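Local coordinates for protein lysine-sensitive aspartokinase 3 (Escherichia coli, PDB 2J0W) that catalyses the ATP-dependent phosphorylation of L-aspartate to 4-phospho-L-aspartate, the first step toward lysine, and is feedback-inhibited by lysine, at residues V83-E86 / E87-L91; G408-E411 / P412-I415; D222-G225 / I226-T229. One frame throughout, in Å; residues are numbered along the deposited sequence.

Contact 1. Residues V83-E86 / E87-L91; sequences VIRE and EIERL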
ATOM      1  N   VAL A  83      -2.973 -37.721 -45.147  1.00 83.90           N
ATOM      2  CA  VAL A  83      -1.717 -37.104 -44.793  1.00 83.38           C
ATOM      3  C   VAL A  83      -1.620 -36.689 -43.312  1.00 82.14           C
ATOM      4  O   VAL A  83      -0.781 -37.210 -42.571  1.00 80.27           O
ATOM      5  CB  VAL A  83      -1.442 -35.908 -45.718  1.00 85.56           C
ATOM      6  CG1 VAL A  83      -2.423 -34.784 -45.440  1.00 85.98           C
ATOM      7  CG2 VAL A  83      -0.001 -35.462 -45.560  1.00 88.11           C
ATOM      8  N   ILE A  84      -2.483 -35.782 -42.868  1.00 82.22           N
ATOM      9  CA  ILE A  84      -2.425 -35.316 -41.486  1.00 84.45           C
ATOM     10  C   ILE A  84      -2.645 -36.406 -40.454  1.00 84.97           C
ATOM     11  O   ILE A  84      -2.300 -36.238 -39.283  1.00 87.69           O
ATOM     12  CB  ILE A  84      -3.426 -34.189 -41.240  1.00 86.99           C
ATOM     13  CG1 ILE A  84      -4.798 -34.594 -41.770  1.00 90.76           C
ATOM     14  CG2 ILE A  84      -2.944 -32.921 -41.916  1.00 87.55           C
ATOM     15  CD1 ILE A  84      -5.786 -33.468 -41.779  1.00 91.44           C
ATOM     16  N   ARG A  85      -3.215 -37.524 -40.879  1.00 82.62           N
ATOM     17  CA  ARG A  85      -3.447 -38.617 -39.955  1.00 79.53           C
ATOM     18  C   ARG A  85      -2.087 -39.129 -39.476  1.00 78.23           C
ATOM     19  O   ARG A  85      -1.906 -39.397 -38.290  1.00 78.29           O
ATOM     20  CB  ARG A  85      -4.232 -39.728 -40.649  1.00 80.11           C
ATOM     21  CG  ARG A  85      -4.740 -40.821 -39.724  1.00 81.06           C
ATOM     22  CD  ARG A  85      -5.445 -41.891 -40.533  1.00 83.34           C
ATOM     23  NE  ARG A  85      -6.641 -41.370 -41.189  1.00 82.04           N
ATOM     24  CZ  ARG A  85      -7.186 -41.901 -42.278  1.00 76.11           C
ATOM     25  NH1 ARG A  85      -6.635 -42.969 -42.843  1.00 76.81           N
ATOM     26  NH2 ARG A  85      -8.289 -41.375 -42.794  1.00 62.14           N
ATOM     27  N   GLU A  86      -1.137 -39.248 -40.405  1.00 76.34           N
ATOM     28  CA  GLU A  86       0.215 -39.713 -40.094  1.00 76.51           C
ATOM     29  C   GLU A  86       0.784 -38.875 -38.965  1.00 75.00           C
ATOM     30  O   GLU A  86       1.258 -39.387 -37.944  1.00 73.24           O
ATOM     31  CB  GLU A  86       1.136 -39.530 -41.297  1.00 79.62           C
ATOM     32  CG  GLU A  86       1.180 -40.682 -42.270  1.00 91.04           C
ATOM     33  CD  GLU A  86       2.114 -40.402 -43.438  1.00 98.45           C
ATOM     34  OE1 GLU A  86       3.094 -39.645 -43.257  1.00 99.77           O
ATOM     35  OE2 GLU A  86       1.878 -40.951 -44.534  1.00100.88           O
ATOM     36  N   GLU A  87       0.739 -37.568 -39.198  1.00 73.85           N
ATOM     37  CA  GLU A  87       1.249 -36.562 -38.284  1.00 72.07           C
ATOM     38  C   GLU A  87       0.542 -36.591 -36.950  1.00 65.67           C
ATOM     39  O   GLU A  87       1.183 -36.689 -35.904  1.00 63.73           O
ATOM     40  CB  GLU A  87       1.106 -35.193 -38.936  1.00 79.97           C
ATOM     41  CG  GLU A  87       1.842 -35.108 -40.271  1.00 98.42           C
ATOM     42  CD  GLU A  87       1.491 -33.870 -41.085  1.00113.81           C
ATOM     43  OE1 GLU A  87       0.704 -33.028 -40.602  1.00123.62           O
ATOM     44  OE2 GLU A  87       2.010 -33.738 -42.216  1.00116.06           O
ATOM     45  N   ILE A  88      -0.783 -36.501 -36.985  1.00 60.25           N
ATOM     46  CA  ILE A  88      -1.549 -36.534 -35.755  1.00 56.84           C
ATOM     47  C   ILE A  88      -1.117 -37.758 -34.960  1.00 59.31           C
ATOM     48  O   ILE A  88      -0.902 -37.674 -33.750  1.00 61.90           O
ATOM     49  CB  ILE A  88      -3.067 -36.625 -36.010  1.00 49.75           C
ATOM     50  CG1 ILE A  88      -3.548 -35.433 -36.846  1.00 47.73           C
ATOM     51  CG2 ILE A  88      -3.808 -36.645 -34.679  1.00 42.97           C
ATOM     52  CD1 ILE A  88      -3.251 -34.083 -36.249  1.00 43.38           C
ATOM     53  N   GLU A  89      -0.980 -38.891 -35.646  1.00 59.03           N
ATOM     54  CA  GLU A  89      -0.571 -40.135 -35.003  1.00 60.17           C
ATOM     55  C   GLU A  89       0.776 -39.980 -34.306  1.00 60.14           C
ATOM     56  O   GLU A  89       0.984 -40.519 -33.215  1.00 59.19           O
ATOM     57  CB  GLU A  89      -0.483 -41.263 -36.028  1.00 68.59           C
ATOM     58  CG  GLU A  89      -1.820 -41.757 -36.561  1.00 74.50           C
ATOM     59  CD  GLU A  89      -2.707 -42.346 -35.487  1.00 84.65           C
ATOM     60  OE1 GLU A  89      -2.182 -42.943 -34.520  1.00 87.46           O
ATOM     61  OE2 GLU A  89      -3.941 -42.226 -35.624  1.00 92.60           O
ATOM     62  N   ARG A  90       1.697 -39.256 -34.937  1.00 60.15           N
ATOM     63  CA  ARG A  90       3.004 -39.033 -34.329  1.00 60.94           C
ATOM     64  C   ARG A  90       2.772 -38.219 -33.077  1.00 58.25           C
ATOM     65  O   ARG A  90       3.113 -38.650 -31.974  1.00 59.22           O
ATOM     66  CB  ARG A  90       3.937 -38.282 -35.288  1.00 69.69           C
ATOM     67  CG  ARG A  90       4.832 -39.190 -36.144  1.00 79.62           C
ATOM     68  CD  ARG A  90       4.100 -40.467 -36.608  1.00 89.20           C
ATOM     69  NE  ARG A  90       3.886 -41.420 -35.513  1.00 90.72           N
ATOM     70  CZ  ARG A  90       3.024 -42.434 -35.543  1.00 82.37           C
ATOM     71  NH1 ARG A  90       2.278 -42.642 -36.620  1.00 82.81           N
ATOM     72  NH2 ARG A  90       2.903 -43.237 -34.493  1.00 73.57           N
ATOM     73  N   LEU A  91       2.162 -37.051 -33.252  1.00 55.90           N
ATOM     74  CA  LEU A  91       1.871 -36.172 -32.128  1.00 51.63           C
ATOM     75  C   LEU A  91       1.190 -36.985 -31.028  1.00 49.67           C
ATOM     76  O   LEU A  91       1.655 -37.011 -29.881  1.00 43.64           O
ATOM     77  CB  LEU A  91       0.985 -35.007 -32.585  1.00 40.17           C
ATOM     78  CG  LEU A  91       1.587 -34.190 -33.738  1.00 42.97           C
ATOM     79  CD1 LEU A  91       0.668 -33.049 -34.089  1.00 47.47           C
ATOM     80  CD2 LEU A  91       2.959 -33.655 -33.351  1.00 35.29           C
TER
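Arg85 O takes the amide of Glu89 N at 2.8 Å, a reasonably straight bond (159° at the hydrogen) that marks this stretch as alpha-helix, the first turns of helix 82-102 in the amino acid kinase domain. One residue on, Arg90 N reaches Glu86 O at 3.0 Å, more bent, and the same carbonyl oxygen is also approached by the Arg90 side chain. The bend at chi2 (38°) brings CD of Arg90 back to 3.3 Å from Glu86 O, and a further bend at chi3 turns the guanidinium, which lies oblique to the oxygen.

Glu87, by contrast with the bent Arg90, stays extended beyond CG as it runs back toward the start of the helix. Its CG stands beside the backbone N (chi1 -58°), and the carboxylate crosses Ile84, with OE1 3.9 Å from CG2 of that residue. Ile84 and Ile88, both buried, face helix 108-131, touching Glu128 and Met121 there.

Glu89 turns elsewhere. Bent at chi2, it sends OE1 into a salt bridge with Arg68 of helix 57-75, tying the two helices together by charge. Arg85 is not its ionic mate: NE of Arg85 stays 6.2 Å from OE2 of Glu89, while their aliphatic stems pass at 4.4 Å, CG of Arg85 to CG of Glu89.

Contact 2. Residues G408-E411 / P412-I415; sequences GVLE and PFNI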
ATOM      1  N   GLY A 408     -22.092   1.171  -0.438  1.00 78.70           N
ATOM      2  CA  GLY A 408     -23.445   1.372   0.050  1.00 79.99           C
ATOM      3  C   GLY A 408     -24.252   0.085   0.039  1.00 81.73           C
ATOM      4  O   GLY A 408     -25.174  -0.105   0.843  1.00 80.07           O
ATOM      5  N   VAL A 409     -23.876  -0.813  -0.867  1.00 81.46           N
ATOM      6  CA  VAL A 409     -24.557  -2.092  -1.035  1.00 81.58           C
ATOM      7  C   VAL A 409     -23.911  -3.265  -0.303  1.00 81.94           C
ATOM      8  O   VAL A 409     -24.552  -4.294  -0.071  1.00 82.23           O
ATOM      9  CB  VAL A 409     -24.607  -2.473  -2.515  1.00 81.95           C
ATOM     10  CG1 VAL A 409     -25.659  -3.538  -2.738  1.00 85.17           C
ATOM     11  CG2 VAL A 409     -24.869  -1.241  -3.356  1.00 83.91           C
ATOM     12  N   LEU A 410     -22.646  -3.104   0.063  1.00 82.63           N
ATOM     13  CA  LEU A 410     -21.874  -4.156   0.715  1.00 81.40           C
ATOM     14  C   LEU A 410     -21.969  -4.225   2.227  1.00 82.52           C
ATOM     15  O   LEU A 410     -21.158  -4.887   2.869  1.00 82.72           O
ATOM     16  CB  LEU A 410     -20.415  -4.005   0.298  1.00 78.57           C
ATOM     17  CG  LEU A 410     -20.342  -3.666  -1.196  1.00 75.96           C
ATOM     18  CD1 LEU A 410     -18.916  -3.395  -1.626  1.00 79.78           C
ATOM     19  CD2 LEU A 410     -20.935  -4.811  -1.987  1.00 71.55           C
ATOM     20  N   GLU A 411     -22.963  -3.548   2.790  1.00 84.75           N
ATOM     21  CA  GLU A 411     -23.152  -3.527   4.238  1.00 85.54           C
ATOM     22  C   GLU A 411     -23.104  -4.920   4.836  1.00 85.77           C
ATOM     23  O   GLU A 411     -22.392  -5.162   5.809  1.00 87.51           O
ATOM     24  CB  GLU A 411     -24.483  -2.864   4.597  1.00 84.30           C
ATOM     25  CG  GLU A 411     -24.906  -3.073   6.042  1.00 85.98           C
ATOM     26  CD  GLU A 411     -26.195  -2.363   6.377  1.00 92.81           C
ATOM     27  OE1 GLU A 411     -26.987  -2.095   5.446  1.00 96.78           O
ATOM     28  OE2 GLU A 411     -26.422  -2.087   7.572  1.00 92.73           O
ATOM     29  N   PRO A 412     -23.862  -5.857   4.257  1.00 85.89           N
ATOM     30  CA  PRO A 412     -23.912  -7.243   4.731  1.00 88.51           C
ATOM     31  C   PRO A 412     -22.623  -8.075   4.599  1.00 89.81           C
ATOM     32  O   PRO A 412     -22.608  -9.251   4.974  1.00 91.62           O
ATOM     33  CB  PRO A 412     -25.061  -7.830   3.910  1.00 89.12           C
ATOM     34  CG  PRO A 412     -24.967  -7.062   2.618  1.00 88.73           C
ATOM     35  CD  PRO A 412     -24.786  -5.661   3.124  1.00 85.45           C
ATOM     36  N   PHE A 413     -21.548  -7.471   4.093  1.00 87.25           N
ATOM     37  CA  PHE A 413     -20.301  -8.206   3.891  1.00 82.75           C
ATOM     38  C   PHE A 413     -19.071  -7.800   4.691  1.00 79.92           C
ATOM     39  O   PHE A 413     -19.063  -6.797   5.399  1.00 80.66           O
ATOM     40  CB  PHE A 413     -19.930  -8.173   2.414  1.00 77.45           C
ATOM     41  CG  PHE A 413     -21.023  -8.633   1.510  1.00 78.37           C
ATOM     42  CD1 PHE A 413     -21.529  -7.783   0.534  1.00 81.44           C
ATOM     43  CD2 PHE A 413     -21.537  -9.921   1.617  1.00 79.90           C
ATOM     44  CE1 PHE A 413     -22.534  -8.206  -0.330  1.00 82.04           C
ATOM     45  CE2 PHE A 413     -22.542 -10.354   0.757  1.00 86.82           C
ATOM     46  CZ  PHE A 413     -23.041  -9.490  -0.221  1.00 85.11           C
ATOM     47  N   ASN A 414     -18.020  -8.600   4.556  1.00 76.40           N
ATOM     48  CA  ASN A 414     -16.775  -8.313   5.240  1.00 72.86           C
ATOM     49  C   ASN A 414     -15.742  -7.841   4.242  1.00 67.91           C
ATOM     50  O   ASN A 414     -15.232  -8.625   3.454  1.00 71.28           O
ATOM     51  CB  ASN A 414     -16.230  -9.553   5.946  1.00 71.67           C
ATOM     52  CG  ASN A 414     -14.811  -9.345   6.462  1.00 72.46           C
ATOM     53  OD1 ASN A 414     -14.578  -8.561   7.383  1.00 74.59           O
ATOM     54  ND2 ASN A 414     -13.857 -10.035   5.854  1.00 71.09           N
ATOM     55  N   ILE A 415     -15.438  -6.558   4.248  1.00 61.07           N
ATOM     56  CA  ILE A 415     -14.418  -6.092   3.342  1.00 59.86           C
ATOM     57  C   ILE A 415     -13.124  -6.291   4.108  1.00 61.48           C
ATOM     58  O   ILE A 415     -12.978  -5.797   5.227  1.00 65.28           O
ATOM     59  CB  ILE A 415     -14.663  -4.656   2.986  1.00 55.13           C
ATOM     60  CG1 ILE A 415     -16.081  -4.578   2.422  1.00 54.90           C
ATOM     61  CG2 ILE A 415     -13.605  -4.171   1.991  1.00 62.22           C
ATOM     62  CD1 ILE A 415     -16.434  -3.304   1.761  1.00 50.56           C
TER
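The Phe413 ring has Pro412 over one face and Leu410 at its edge: Pro412 CG sits 4.0 Å above the ring plane of Phe413, offset toward the rim, while Leu410 CB lies in the plane, 3.9 Å from Phe413 CD1. Leu410 CD2 closes on the same ring carbon as the leucine side chain crosses the ring obliquely.

What brings them together is a type I beta turn from Leu410 to Phe413, in the loop that leads from helix 402-407 to strand 417-420 of the ACT domain. Phe413 N gives its hydrogen to Leu410 O at 2.9 Å, fairly straight at 157° but coming from above the carbonyl plane. With CG beside its own backbone N (chi1 -53°), Phe413 turns its ring back onto the start of the turn. Farther along, Ile415 CD1 meets Leu410 CD1 at 4.2 Å.

Val439 of helix 436-448 packs on both Leu410 and Phe413, and Phe429 of strand 426-432 on Leu410 and Ile415. Putting a serine at Phe413 would probably open a gap between Pro412, Leu410 and Val439. The backbone of Phe413 also hydrogen-bonds to the second subunit, so the residue has two roles: its ring packs the turn against its own domain, while its main chain also bonds across the dimer.

Contact 3. Residues D222-G225 / I226-T229; sequences DVPG and IYTT. With ADP (adenosine-5'-diphosphate), chain D.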
ATOM      1  N   ASP A 222     -15.847 -16.493 -27.369  1.00 47.15           N
ATOM      2  CA  ASP A 222     -17.188 -17.065 -27.268  1.00 49.25           C
ATOM      3  C   ASP A 222     -18.181 -16.066 -26.655  1.00 54.98           C
ATOM      4  O   ASP A 222     -19.225 -16.444 -26.111  1.00 53.01           O
ATOM      5  CB  ASP A 222     -17.142 -18.343 -26.425  1.00 46.39           C
ATOM      6  CG  ASP A 222     -16.874 -18.073 -24.953  1.00 48.45           C
ATOM      7  OD1 ASP A 222     -16.603 -16.912 -24.598  1.00 43.77           O
ATOM      8  OD2 ASP A 222     -16.936 -19.023 -24.144  1.00 57.32           O
ATOM      9  N   VAL A 223     -17.835 -14.785 -26.747  1.00 59.08           N
ATOM     10  CA  VAL A 223     -18.657 -13.699 -26.221  1.00 58.18           C
ATOM     11  C   VAL A 223     -18.403 -12.482 -27.099  1.00 60.68           C
ATOM     12  O   VAL A 223     -17.260 -12.102 -27.312  1.00 64.41           O
ATOM     13  CB  VAL A 223     -18.276 -13.376 -24.771  1.00 54.69           C
ATOM     14  CG1 VAL A 223     -18.334 -11.880 -24.539  1.00 63.57           C
ATOM     15  CG2 VAL A 223     -19.214 -14.098 -23.831  1.00 40.19           C
ATOM     16  N   PRO A 224     -19.471 -11.845 -27.600  1.00 62.27           N
ATOM     17  CA  PRO A 224     -19.397 -10.670 -28.470  1.00 61.96           C
ATOM     18  C   PRO A 224     -18.896  -9.392 -27.823  1.00 64.78           C
ATOM     19  O   PRO A 224     -19.697  -8.529 -27.464  1.00 65.33           O
ATOM     20  CB  PRO A 224     -20.825 -10.536 -28.959  1.00 59.15           C
ATOM     21  CG  PRO A 224     -21.587 -10.903 -27.750  1.00 61.65           C
ATOM     22  CD  PRO A 224     -20.873 -12.146 -27.264  1.00 64.24           C
ATOM     23  N   GLY A 225     -17.573  -9.273 -27.688  1.00 67.33           N
ATOM     24  CA  GLY A 225     -16.967  -8.085 -27.097  1.00 68.19           C
ATOM     25  C   GLY A 225     -16.608  -8.151 -25.620  1.00 67.11           C
ATOM     26  O   GLY A 225     -16.651  -9.215 -25.004  1.00 72.25           O
ATOM     27  N   ILE A 226     -16.242  -7.002 -25.057  1.00 63.11           N
ATOM     28  CA  ILE A 226     -15.882  -6.885 -23.644  1.00 59.95           C
ATOM     29  C   ILE A 226     -17.095  -6.283 -22.907  1.00 58.85           C
ATOM     30  O   ILE A 226     -17.590  -5.218 -23.283  1.00 57.72           O
ATOM     31  CB  ILE A 226     -14.646  -5.948 -23.471  1.00 62.24           C
ATOM     32  CG1 ILE A 226     -13.467  -6.472 -24.295  1.00 59.46           C
ATOM     33  CG2 ILE A 226     -14.240  -5.850 -22.005  1.00 52.03           C
ATOM     34  CD1 ILE A 226     -12.268  -5.526 -24.309  1.00 52.80           C
ATOM     35  N   TYR A 227     -17.575  -6.957 -21.869  1.00 55.73           N
ATOM     36  CA  TYR A 227     -18.735  -6.466 -21.131  1.00 58.20           C
ATOM     37  C   TYR A 227     -18.373  -5.706 -19.871  1.00 58.80           C
ATOM     38  O   TYR A 227     -17.208  -5.616 -19.516  1.00 61.82           O
ATOM     39  CB  TYR A 227     -19.655  -7.628 -20.766  1.00 62.82           C
ATOM     40  CG  TYR A 227     -20.410  -8.176 -21.945  1.00 66.84           C
ATOM     41  CD1 TYR A 227     -19.751  -8.475 -23.130  1.00 63.60           C
ATOM     42  CD2 TYR A 227     -21.787  -8.375 -21.887  1.00 69.10           C
ATOM     43  CE1 TYR A 227     -20.435  -8.953 -24.230  1.00 68.96           C
ATOM     44  CE2 TYR A 227     -22.485  -8.857 -22.988  1.00 66.27           C
ATOM     45  CZ  TYR A 227     -21.798  -9.142 -24.158  1.00 64.84           C
ATOM     46  OH  TYR A 227     -22.466  -9.610 -25.263  1.00 68.04           O
ATOM     47  N   THR A 228     -19.379  -5.166 -19.194  1.00 58.95           N
ATOM     48  CA  THR A 228     -19.161  -4.420 -17.961  1.00 62.88           C
ATOM     49  C   THR A 228     -18.823  -5.354 -16.802  1.00 61.28           C
ATOM     50  O   THR A 228     -18.684  -4.927 -15.659  1.00 59.64           O
ATOM     51  CB  THR A 228     -20.400  -3.593 -17.580  1.00 70.37           C
ATOM     52  OG1 THR A 228     -21.528  -4.467 -17.429  1.00 74.79           O
ATOM     53  CG2 THR A 228     -20.684  -2.544 -18.653  1.00 65.36           C
ATOM     54  N   THR A 229     -18.710  -6.636 -17.108  1.00 60.63           N
ATOM     55  CA  THR A 229     -18.352  -7.634 -16.117  1.00 60.10           C
ATOM     56  C   THR A 229     -18.633  -9.001 -16.720  1.00 62.22           C
ATOM     57  O   THR A 229     -19.385  -9.116 -17.682  1.00 61.96           O
ATOM     58  CB  THR A 229     -19.145  -7.458 -14.814  1.00 55.60           C
ATOM     59  OG1 THR A 229     -18.463  -8.122 -13.747  1.00 53.35           O
ATOM     60  CG2 THR A 229     -20.516  -8.040 -14.953  1.00 59.88           C
TER
HETATM   61  PB  ADP D 820     -10.812 -17.776 -25.389  1.00 54.19           P
HETATM   62  O1B ADP D 820     -11.532 -17.207 -26.551  1.00 58.10           O
HETATM   63  O2B ADP D 820     -10.411 -19.214 -25.613  1.00 57.23           O
HETATM   64  O3B ADP D 820      -9.564 -16.912 -25.005  1.00 61.57           O
HETATM   65  PA  ADP D 820     -11.716 -17.577 -22.631  1.00 48.62           P
HETATM   66  O1A ADP D 820     -12.587 -18.531 -21.902  1.00 40.42           O
HETATM   67  O2A ADP D 820     -10.262 -17.611 -22.283  1.00 47.24           O
HETATM   68  O3A ADP D 820     -11.860 -17.782 -24.187  1.00 40.30           O
HETATM   69  O5' ADP D 820     -12.413 -16.165 -22.281  1.00 49.04           O
HETATM   70  C5' ADP D 820     -13.714 -15.653 -22.711  1.00 39.04           C
HETATM   71  C4' ADP D 820     -14.562 -15.509 -21.460  1.00 39.60           C
HETATM   72  O4' ADP D 820     -14.067 -14.632 -20.406  1.00 46.89           O
HETATM   73  C3' ADP D 820     -15.992 -15.058 -21.604  1.00 48.89           C
HETATM   74  O3' ADP D 820     -16.637 -16.182 -22.245  1.00 52.51           O
HETATM   75  C2' ADP D 820     -16.360 -14.815 -20.156  1.00 46.84           C
HETATM   76  O2' ADP D 820     -16.721 -16.020 -19.502  1.00 53.91           O
HETATM   77  C1' ADP D 820     -15.128 -14.244 -19.551  1.00 50.60           C
HETATM   78  N9  ADP D 820     -15.182 -12.747 -19.196  1.00 54.44           N
HETATM   79  C8  ADP D 820     -14.801 -12.313 -17.975  1.00 55.18           C
HETATM   80  N7  ADP D 820     -14.894 -11.013 -17.786  1.00 55.99           N
HETATM   81  C5  ADP D 820     -15.356 -10.565 -18.962  1.00 52.39           C
HETATM   82  C6  ADP D 820     -15.676  -9.221 -19.383  1.00 55.22           C
HETATM   83  N6  ADP D 820     -15.532  -8.174 -18.647  1.00 55.44           N
HETATM   84  N1  ADP D 820     -16.154  -9.120 -20.703  1.00 59.68           N
HETATM   85  C2  ADP D 820     -16.323 -10.234 -21.544  1.00 57.86           C
HETATM   86  N3  ADP D 820     -16.024 -11.502 -21.141  1.00 52.07           N
HETATM   87  C4  ADP D 820     -15.558 -11.620 -19.874  1.00 49.01           C
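Tyr227 CG stands beside its own backbone N, anti to the carbonyl carbon (chi1 -73°), and this swings the ring back alongside residues 223-225. Asp222, with CG lodged between its backbone N and carbonyl carbon (chi1 70°), turns its carboxylate toward the ribose of ADP. Val223 CG1 comes obliquely to the tyrosine ring, 3.6 Å from Tyr227 CE1, and Pro224 CG lies 4.0 Å from Tyr227 CZ. At the ring's edge, near its plane, is the carbonyl oxygen of Gly225, 3.7 Å from Tyr227 CD1.

The chain gets round this ring by an inverse gamma turn centred on Pro224, closed by a weak bond from Gly225 N to Val223 O. Gly225 then takes backbone angles that would jam a side chain against the preceding carbonyl. In the amino acid kinase fold this loop leaves strand 216-221 of the central sheet and delivers the short strand 226-227 to the adenine.

There the main chain of Tyr227 reads the base with both its groups: its N donates to ADP N1 at 2.8 Å, nearly straight at 165°, and its O accepts from ADP N6 at 3.2 Å. At the sugar, ADP O3' donates to Asp222 OD1, modelled at a very short 2.5 Å. The other carboxylate oxygen, Asp222 OD2, forms a salt bridge with Arg232, which itself hydrogen-bonds to ADP.

Along the chain come contact 1, contact 3, then contact 2. Contacts 1 and 3 share the amino acid kinase domain, with centres 36 Å apart: one on the outlying helix 82-102, the other at the nucleotide, where strand 226-227 ends the mixed sheet. Contact 2 belongs to the ACT domain, in the region required for homodimerization, its centre 56 Å from that of contact 1, across the chain's centre. Contact 3 is nearer to it, about 12 Å between nearest atoms, and helix 436-448 touches both: Val439 meets contact 2, while Val440 and His444 touch Thr229, and His444 also hydrogen-bonds to Thr228. This is consistent with communication between the nucleotide site and the ACT region.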